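Local coordinates for putative Outer membrane protein (Helicobacter pylori, PDB 6GW5) that serves as the SabA adhesin of the outer membrane, probably binding sialylated Lewis-type glycans of host cells through its extracellular adhesin domain, the part held here, at residues A[70-75]-A[218-223]; A[188-193]-A[205-210]. One frame throughout, in Å; residues are numbered along the deposited sequence.

The two contacts sit on the same side of the chain's centre, their own centres about 17 Å apart, and meet where the helical body of the adhesin domain gives way to a less regular region. Interaction 1 packs helix 60-79 against helix 215-240; interaction 2 pairs the short strands 188-189 and 208-209 and lies, along the chain, inside the loop that interaction 1 closes. Strand 208-209 is followed in the chain, after a short loop, by helix 215-240, so the two contacts share a connection. They also touch through space: Phe75, a member of interaction 1, brings its ring atom CZ to 3.8 Å from SD of Met188 in interaction 2.

Interaction 1: A[70-75]-A[218-223]; sequences TSVLGF and NNIKAM
In the helical body of the adhesin domain, Ile220 on helix 215-240 packs against Ser71, Val72 and Phe75 of helix 60-79. The two segments run in largely opposed directions, at 143°, with axes 10.2 Å apart, and Val72 and Ile220 are the nearest pair of CA atoms. Ile220 does most of the touching, with both of its branches. CG2 meets CG2 of Val72 at 3.4 Å, and those two side chains cross obliquely. CD1, at the end of the other branch, lies 3.7 Å from Ser71 O and 4.2 Å from CB of Phe75. Ser71 OG lies 3.7 Å from both CG1 and CG2 of Ile220. That hydroxyl hydrogen-bonds back to Val68 O, about one turn earlier in its own helix, so its polar end is satisfied within an apolar setting. Met223 adds a looser touch, its SD 4.4 Å from Ser71 OG. Met178 of helix 167-183 packs on both Val72 and Ile220, while Phe282 of helix 255-283 touches Ser71 and Met223. Apolar side chains buried between roughly antiparallel helices, with further helices packed around them, are characteristic of the interior of a helical bundle.

Interaction 2: A[188-193]-A[205-210]; sequences MMWKNI and IDSTDY. Unlike the reference sequence in segment 205-210: Asp209 (reference Gly).
Met188 and Met189 pair with Asp209 and Thr208 in a two-stranded antiparallel ladder, extended by a short 3-10 turn through Trp190. The backbone bonds come first. Met188 and Asp209 form the hydrogen-bonded pair: Met188 N gives a bond of 3.0 Å to Asp209 O, and Asp209 N answers with a more bent one to Met188 O, its N-H...O angle 139°. Met189 and Thr208 follow as the non-hydrogen-bonded pair. Beyond the ladder, Trp190 N donates to Ser207 O at 2.9 Å and carries the pairing into the turn. Asp209, where the reference sequence has glycine, also accepts from Tyr210 N through OD1.

Apolar packing centres on the Trp190 indole. CE of Met188 and CD1 of Ile193 lie over one face, both offset toward the rim. From the other side of the ring plane Ile205 brings CG2 to 3.5 Å from Trp190 CD2. Tyr214 and Tyr292 also meet the indole, the latter edge-to-face. Met188 packs in addition on Phe75 and Tyr79 of helix 60-79. Elsewhere, Met189 and Thr208 point the same way, side by side, with Met189 CG 3.9 Å from Thr208 CG2. Met189 packs further on helix 106-111, and Thr208 touches Cys118 of the Cys112-Cys118 disulfide.

Water completes the polar contacts. In Thr208, chi1 of -64° sets OG1 anti to the carbonyl carbon, where it comes within 3.5 Å of Met189 CA. This hydroxyl is hydrogen-bonded to Asn111 O and, at 2.7 Å, to a water. The same water accepts from Lys191 N at 3.0 Å and donates to Asp206 O at 2.9 Å.

Interaction 1: A[70-75]-A[218-223]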
loop_
_atom_site.group_PDB
_atom_site.type_symbol
_atom_site.label_atom_id
_atom_site.label_comp_id
_atom_site.label_asym_id
_atom_site.label_seq_id
_atom_site.Cartn_x
_atom_site.Cartn_y
_atom_site.Cartn_z
ATOM N N THR A 70 1.732 4.700 17.718
ATOM C CA THR A 70 2.991 5.061 18.345
ATOM C C THR A 70 3.350 6.529 17.946
ATOM O O THR A 70 3.692 7.362 18.792
ATOM C CB THR A 70 4.089 4.070 17.906
ATOM O OG1 THR A 70 3.868 2.786 18.521
ATOM C CG2 THR A 70 5.504 4.577 18.213
ATOM N N SER A 71 3.317 6.801 16.651
ATOM C CA SER A 71 3.784 8.056 16.139
ATOM C C SER A 71 2.858 9.220 16.605
ATOM O O SER A 71 3.310 10.313 16.810
ATOM C CB SER A 71 3.925 7.991 14.606
ATOM O OG SER A 71 2.681 8.258 14.000
ATOM N N VAL A 72 1.577 8.934 16.810
ATOM C CA VAL A 72 0.631 9.902 17.329
ATOM C C VAL A 72 0.946 10.219 18.777
ATOM O O VAL A 72 1.027 11.388 19.134
ATOM C CB VAL A 72 -0.823 9.425 17.173
ATOM C CG1 VAL A 72 -1.790 10.311 17.950
ATOM C CG2 VAL A 72 -1.209 9.447 15.706
ATOM N N LEU A 73 1.142 9.177 19.581
ATOM C CA LEU A 73 1.573 9.347 20.954
ATOM C C LEU A 73 2.942 10.004 21.057
ATOM O O LEU A 73 3.201 10.745 21.995
ATOM C CB LEU A 73 1.552 8.027 21.698
ATOM C CG LEU A 73 0.114 7.466 21.877
ATOM C CD1 LEU A 73 0.166 6.040 22.401
ATOM C CD2 LEU A 73 -0.747 8.292 22.829
ATOM N N GLY A 74 3.799 9.792 20.069
ATOM C CA GLY A 74 5.086 10.396 20.060
ATOM C C GLY A 74 4.935 11.884 19.839
ATOM O O GLY A 74 5.577 12.681 20.522
ATOM N N PHE A 75 4.126 12.276 18.861
ATOM C CA PHE A 75 3.947 13.676 18.622
ATOM C C PHE A 75 3.312 14.308 19.849
ATOM O O PHE A 75 3.705 15.366 20.278
ATOM C CB PHE A 75 3.085 13.973 17.403
ATOM C CG PHE A 75 2.994 15.406 17.148
ATOM C CD1 PHE A 75 4.061 16.054 16.590
ATOM C CD2 PHE A 75 1.933 16.143 17.630
ATOM C CE1 PHE A 75 4.054 17.441 16.445
ATOM C CE2 PHE A 75 1.898 17.522 17.454
ATOM C CZ PHE A 75 2.958 18.172 16.859
ATOM N N ASN A 218 1.309 17.109 9.938
ATOM C CA ASN A 218 0.412 16.913 8.827
ATOM C C ASN A 218 0.426 15.473 8.284
ATOM O O ASN A 218 -0.610 14.906 7.967
ATOM C CB ASN A 218 0.711 17.923 7.725
ATOM C CG ASN A 218 0.444 19.394 8.158
ATOM O OD1 ASN A 218 -0.554 19.723 8.843
ATOM N ND2 ASN A 218 1.364 20.283 7.771
ATOM N N ASN A 219 1.614 14.879 8.217
ATOM C CA ASN A 219 1.784 13.500 7.705
ATOM C C ASN A 219 1.203 12.444 8.614
ATOM O O ASN A 219 0.592 11.515 8.123
ATOM C CB ASN A 219 3.262 13.183 7.480
ATOM C CG ASN A 219 3.801 13.803 6.223
ATOM O OD1 ASN A 219 3.231 14.775 5.722
ATOM N ND2 ASN A 219 4.945 13.296 5.742
ATOM N N ILE A 220 1.446 12.574 9.926
ATOM C CA ILE A 220 0.863 11.668 10.875
ATOM C C ILE A 220 -0.650 11.788 10.759
ATOM O O ILE A 220 -1.350 10.781 10.662
ATOM C CB ILE A 220 1.345 11.965 12.291
ATOM C CG1 ILE A 220 2.791 11.568 12.419
ATOM C CG2 ILE A 220 0.549 11.165 13.312
ATOM C CD1 ILE A 220 3.475 12.204 13.594
ATOM N N LYS A 221 -1.150 13.020 10.716
ATOM C CA LYS A 221 -2.582 13.250 10.582
ATOM C C LYS A 221 -3.197 12.561 9.354
ATOM O O LYS A 221 -4.266 11.956 9.450
ATOM C CB LYS A 221 -2.854 14.750 10.493
ATOM C CG LYS A 221 -4.287 15.143 10.749
ATOM C CD LYS A 221 -4.386 16.638 11.028
ATOM C CE LYS A 221 -5.843 17.061 11.173
ATOM N NZ LYS A 221 -6.500 17.214 9.845
ATOM N N ALA A 222 -2.518 12.657 8.214
ATOM C CA ALA A 222 -3.010 12.071 6.952
ATOM C C ALA A 222 -2.991 10.544 6.947
ATOM O O ALA A 222 -3.701 9.928 6.165
ATOM C CB ALA A 222 -2.212 12.594 5.778
ATOM N N MET A 223 -2.203 9.943 7.841
ATOM C CA MET A 223 -2.148 8.480 7.984
ATOM C C MET A 223 -3.440 7.875 8.477
ATOM O O MET A 223 -3.769 6.738 8.131
ATOM C CB MET A 223 -1.070 8.065 8.982
ATOM C CG MET A 223 0.323 8.459 8.572
ATOM S SD MET A 223 1.555 7.983 9.775
ATOM C CE MET A 223 3.001 8.697 9.010
#

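Interaction 2: A[188-193]-A[205-210]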
loop_
_atom_site.group_PDB
_atom_site.type_symbol
_atom_site.label_atom_id
_atom_site.label_comp_id
_atom_site.label_asym_id
_atom_site.label_seq_id
_atom_site.Cartn_x
_atom_site.Cartn_y
_atom_site.Cartn_z
ATOM N N MET A 188 3.424 25.949 19.084
ATOM C CA MET A 188 4.317 25.161 19.900
ATOM C C MET A 188 5.715 25.758 19.872
ATOM O O MET A 188 6.157 26.274 18.864
ATOM C CB MET A 188 4.325 23.698 19.483
ATOM C CG MET A 188 4.710 23.376 18.041
ATOM S SD MET A 188 4.380 21.625 17.655
ATOM C CE MET A 188 5.545 20.827 18.753
ATOM N N MET A 189 6.357 25.758 21.036
ATOM C CA MET A 189 7.697 26.286 21.193
ATOM C C MET A 189 8.580 25.063 21.240
ATOM O O MET A 189 8.591 24.345 22.232
ATOM C CB MET A 189 7.825 27.101 22.500
ATOM C CG MET A 189 6.895 28.317 22.607
ATOM S SD MET A 189 6.818 29.076 24.252
ATOM C CE MET A 189 5.660 28.033 25.077
ATOM N N TRP A 190 9.302 24.810 20.157
ATOM C CA TRP A 190 10.157 23.604 20.077
ATOM C C TRP A 190 11.353 23.678 20.993
ATOM O O TRP A 190 11.906 22.653 21.344
ATOM C CB TRP A 190 10.619 23.328 18.644
ATOM C CG TRP A 190 9.555 22.640 17.796
ATOM C CD1 TRP A 190 8.457 23.200 17.269
ATOM C CD2 TRP A 190 9.537 21.272 17.396
ATOM N NE1 TRP A 190 7.741 22.266 16.545
ATOM C CE2 TRP A 190 8.377 21.069 16.630
ATOM C CE3 TRP A 190 10.398 20.204 17.596
ATOM C CZ2 TRP A 190 8.050 19.850 16.071
ATOM C CZ3 TRP A 190 10.068 18.992 17.047
ATOM C CH2 TRP A 190 8.906 18.825 16.282
ATOM N N LYS A 191 11.738 24.887 21.386
ATOM C CA LYS A 191 12.827 25.075 22.334
ATOM C C LYS A 191 12.496 24.457 23.697
ATOM O O LYS A 191 13.382 24.071 24.427
ATOM C CB LYS A 191 13.160 26.574 22.473
ATOM C CG LYS A 191 14.424 26.926 23.281
ATOM C CD LYS A 191 15.651 27.331 22.433
ATOM C CE LYS A 191 16.299 28.667 22.886
ATOM N NZ LYS A 191 17.250 28.568 24.024
ATOM N N ASN A 192 11.224 24.358 24.030
ATOM C CA ASN A 192 10.825 23.696 25.262
ATOM C C ASN A 192 11.117 22.177 25.274
ATOM O O ASN A 192 11.173 21.566 26.345
ATOM C CB ASN A 192 9.342 23.926 25.555
ATOM C CG ASN A 192 9.051 25.316 26.106
ATOM O OD1 ASN A 192 9.888 26.226 26.048
ATOM N ND2 ASN A 192 7.850 25.484 26.656
ATOM N N ILE A 193 11.326 21.572 24.110
ATOM C CA ILE A 193 11.620 20.145 24.044
ATOM C C ILE A 193 13.073 19.891 24.241
ATOM O O ILE A 193 13.914 20.398 23.488
ATOM C CB ILE A 193 11.196 19.538 22.692
ATOM C CG1 ILE A 193 9.686 19.748 22.472
ATOM C CG2 ILE A 193 11.496 18.050 22.648
ATOM C CD1 ILE A 193 9.315 19.758 21.019
ATOM N N ILE A 205 15.774 21.781 16.590
ATOM C CA ILE A 205 14.645 22.593 16.139
ATOM C C ILE A 205 14.226 23.508 17.297
ATOM O O ILE A 205 13.906 23.004 18.417
ATOM C CB ILE A 205 13.482 21.677 15.753
ATOM C CG1 ILE A 205 13.900 20.827 14.534
ATOM C CG2 ILE A 205 12.229 22.489 15.482
ATOM C CD1 ILE A 205 12.828 19.878 14.020
ATOM N N ASP A 206 14.283 24.819 17.076
ATOM C CA ASP A 206 14.020 25.770 18.181
ATOM C C ASP A 206 12.975 26.814 17.832
ATOM O O ASP A 206 12.739 27.735 18.591
ATOM C CB ASP A 206 15.330 26.391 18.667
ATOM C CG ASP A 206 16.033 27.172 17.597
ATOM O OD1 ASP A 206 15.455 27.328 16.492
ATOM O OD2 ASP A 206 17.162 27.655 17.866
ATOM N N SER A 207 12.292 26.603 16.705
ATOM C CA SER A 207 11.278 27.506 16.211
ATOM C C SER A 207 9.980 27.393 17.015
ATOM O O SER A 207 9.807 26.536 17.905
ATOM C CB SER A 207 11.023 27.227 14.714
ATOM O OG SER A 207 10.559 25.906 14.524
ATOM N N THR A 208 9.081 28.303 16.668
ATOM C CA THR A 208 7.791 28.432 17.309
ATOM C C THR A 208 6.775 28.758 16.268
ATOM O O THR A 208 6.838 29.815 15.653
ATOM C CB THR A 208 7.851 29.526 18.383
ATOM O OG1 THR A 208 8.769 29.100 19.407
ATOM C CG2 THR A 208 6.489 29.767 19.003
ATOM N N ASP A 209 5.854 27.828 16.042
ATOM C CA ASP A 209 4.846 28.015 15.036
ATOM C C ASP A 209 3.653 27.099 15.310
ATOM O O ASP A 209 3.725 26.231 16.162
ATOM C CB ASP A 209 5.460 27.791 13.646
ATOM C CG ASP A 209 4.803 28.649 12.540
ATOM O OD1 ASP A 209 3.659 29.159 12.700
ATOM O OD2 ASP A 209 5.423 28.729 11.451
ATOM N N TYR A 210 2.538 27.310 14.608
ATOM C CA TYR A 210 1.365 26.416 14.799
ATOM C C TYR A 210 1.727 24.983 14.326
ATOM O O TYR A 210 2.480 24.831 13.364
ATOM C CB TYR A 210 0.099 27.005 14.103
ATOM C CG TYR A 210 -0.196 28.428 14.591
ATOM C CD1 TYR A 210 -0.594 28.645 15.915
ATOM C CD2 TYR A 210 -0.025 29.541 13.762
ATOM C CE1 TYR A 210 -0.820 29.915 16.397
ATOM C CE2 TYR A 210 -0.245 30.824 14.236
ATOM C CZ TYR A 210 -0.636 31.006 15.566
ATOM O OH TYR A 210 -0.882 32.266 16.082
HETATM O O HOH W 1 10.605 27.536 20.538
#